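Local coordinates for tRNA (guanine(9)-N1)-methyltransferase (Schizosaccharomyces pombe, PDB 4JWH), which catalyses S-adenosyl-L-methionine-dependent methylation of guanine N1 at position 9 of cytoplasmic tRNA, releasing S-adenosyl-L-homocysteine, at residues Val100-Arg105 with Leu203-Ile208. Sequence-based numbering, arbitrary orientation.
Sequences VPSSIR and LDEDKI
Glu205 reaches from the type I turn Asp204-Lys207 to the loop 100-105, and its carboxylate is gripped by two serines. The backbone N-H of Ser103 donates a hydrogen bond to Glu205 OE1 (2.8 Å), and Ser102 OG donates to Glu205 OE2 (2.7 Å); both meet the carboxylate on its syn side, somewhat out of its plane. With OG anti to the backbone N (chi1 169°), Ser102 also accepts from Ile104 N at 3.1 Å, closing an ST turn. An alanine in place of Ser102 would probably leave Glu205 OE2 without this donor and Ile104 N without its acceptor, letting the carboxylate turn more easily.

Next to it, Ile104 crosses the Glu205 side chain at about a right angle; its CG1 lies 3.3 Å from Asp204 O and its CD1 touches Leu203 CB, while Leu265 of helix 254-267 packs on both apolar residues. Arg105 and Ile208 form a parallel bridge, and Ile208 CG1 lies over one guanidinium face, offset toward the rim, 3.6 Å from Arg105 NH2. In the guanidinium plane, a water accepts from Arg105 NH2. Charge pairing with hydroxyls and apolar packing thus jointly fasten the loops where central SPOUT-sheet strands 105-109 and 208-212 begin.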
# COMPACT_ATOMS: atom_id res chain seq x y z
N VAL A 100 -13.57 9.73 -10.54
CA VAL A 100 -12.49 10.42 -11.24
C VAL A 100 -11.13 9.82 -10.85
O VAL A 100 -10.65 10.07 -9.74
CB VAL A 100 -12.47 11.96 -10.98
CG1 VAL A 100 -11.26 12.62 -11.65
CG2 VAL A 100 -13.76 12.63 -11.48
N PRO A 101 -10.50 9.03 -11.74
CA PRO A 101 -9.19 8.45 -11.46
C PRO A 101 -8.19 9.50 -10.99
O PRO A 101 -8.22 10.64 -11.44
CB PRO A 101 -8.76 7.88 -12.80
CG PRO A 101 -10.04 7.58 -13.50
CD PRO A 101 -10.98 8.67 -13.09
N SER A 102 -7.34 9.11 -10.05
CA SER A 102 -6.25 9.93 -9.58
C SER A 102 -5.01 9.57 -10.42
O SER A 102 -4.87 8.44 -10.86
CB SER A 102 -6.01 9.58 -8.09
OG SER A 102 -4.80 10.13 -7.58
N SER A 103 -4.11 10.51 -10.63
CA SER A 103 -2.85 10.18 -11.28
C SER A 103 -1.85 9.50 -10.30
O SER A 103 -0.80 9.01 -10.72
CB SER A 103 -2.26 11.44 -11.91
OG SER A 103 -2.12 12.42 -10.91
N ILE A 104 -2.16 9.44 -9.01
CA ILE A 104 -1.24 8.79 -8.05
C ILE A 104 -0.93 7.34 -8.40
O ILE A 104 -1.81 6.61 -8.88
CB ILE A 104 -1.76 8.94 -6.59
CG1 ILE A 104 -1.68 10.42 -6.20
CG2 ILE A 104 -0.93 8.10 -5.59
CD1 ILE A 104 -2.59 10.84 -5.02
N ARG A 105 0.34 6.94 -8.21
CA ARG A 105 0.74 5.54 -8.23
C ARG A 105 0.87 5.10 -6.78
O ARG A 105 1.45 5.82 -5.97
CB ARG A 105 2.09 5.33 -8.92
CG ARG A 105 2.02 5.22 -10.45
CD ARG A 105 1.35 6.42 -11.10
NE ARG A 105 1.97 7.70 -10.75
CZ ARG A 105 3.05 8.21 -11.34
NH1 ARG A 105 3.70 7.52 -12.28
NH2 ARG A 105 3.50 9.40 -10.96
N LEU A 203 -1.89 13.55 0.27
CA LEU A 203 -1.35 12.79 -0.86
C LEU A 203 -1.27 13.69 -2.07
O LEU A 203 -2.26 14.27 -2.48
CB LEU A 203 -2.17 11.53 -1.16
CG LEU A 203 -2.44 10.62 0.05
CD1 LEU A 203 -3.42 9.52 -0.26
CD2 LEU A 203 -1.14 10.04 0.58
N ASP A 204 -0.06 13.77 -2.62
CA ASP A 204 0.29 14.63 -3.73
C ASP A 204 -0.06 13.93 -5.06
O ASP A 204 0.38 12.80 -5.29
CB ASP A 204 1.81 14.76 -3.66
CG ASP A 204 2.30 16.15 -3.79
OD1 ASP A 204 2.11 16.74 -4.88
OD2 ASP A 204 2.96 16.62 -2.83
N GLU A 205 -0.80 14.59 -5.94
CA GLU A 205 -1.10 13.97 -7.24
C GLU A 205 0.12 13.53 -8.06
O GLU A 205 -0.00 12.67 -8.93
CB GLU A 205 -2.06 14.84 -8.10
CG GLU A 205 -3.59 14.75 -7.77
CD GLU A 205 -4.24 13.35 -7.94
OE1 GLU A 205 -4.33 12.83 -9.09
OE2 GLU A 205 -4.72 12.77 -6.91
N ASP A 206 1.29 14.14 -7.83
CA ASP A 206 2.44 13.79 -8.66
C ASP A 206 3.40 12.79 -7.96
O ASP A 206 4.44 12.41 -8.53
CB ASP A 206 3.16 15.04 -9.27
CG ASP A 206 3.82 15.91 -8.21
OD1 ASP A 206 4.84 16.58 -8.50
OD2 ASP A 206 3.33 15.90 -7.05
N LYS A 207 2.98 12.31 -6.78
CA LYS A 207 3.85 11.41 -6.01
C LYS A 207 3.48 9.92 -6.09
O LYS A 207 2.42 9.52 -6.60
CB LYS A 207 3.93 11.89 -4.54
CG LYS A 207 4.49 13.33 -4.39
CD LYS A 207 5.98 13.38 -4.62
CE LYS A 207 6.53 14.78 -4.50
NZ LYS A 207 6.20 15.39 -3.18
N ILE A 208 4.39 9.10 -5.58
CA ILE A 208 4.27 7.68 -5.73
C ILE A 208 4.48 7.15 -4.34
O ILE A 208 5.55 7.36 -3.77
CB ILE A 208 5.30 7.14 -6.74
CG1 ILE A 208 5.07 7.78 -8.13
CG2 ILE A 208 5.24 5.63 -6.79
CD1 ILE A 208 6.20 7.52 -9.11
O HOH W 1 1.88 10.23 -9.17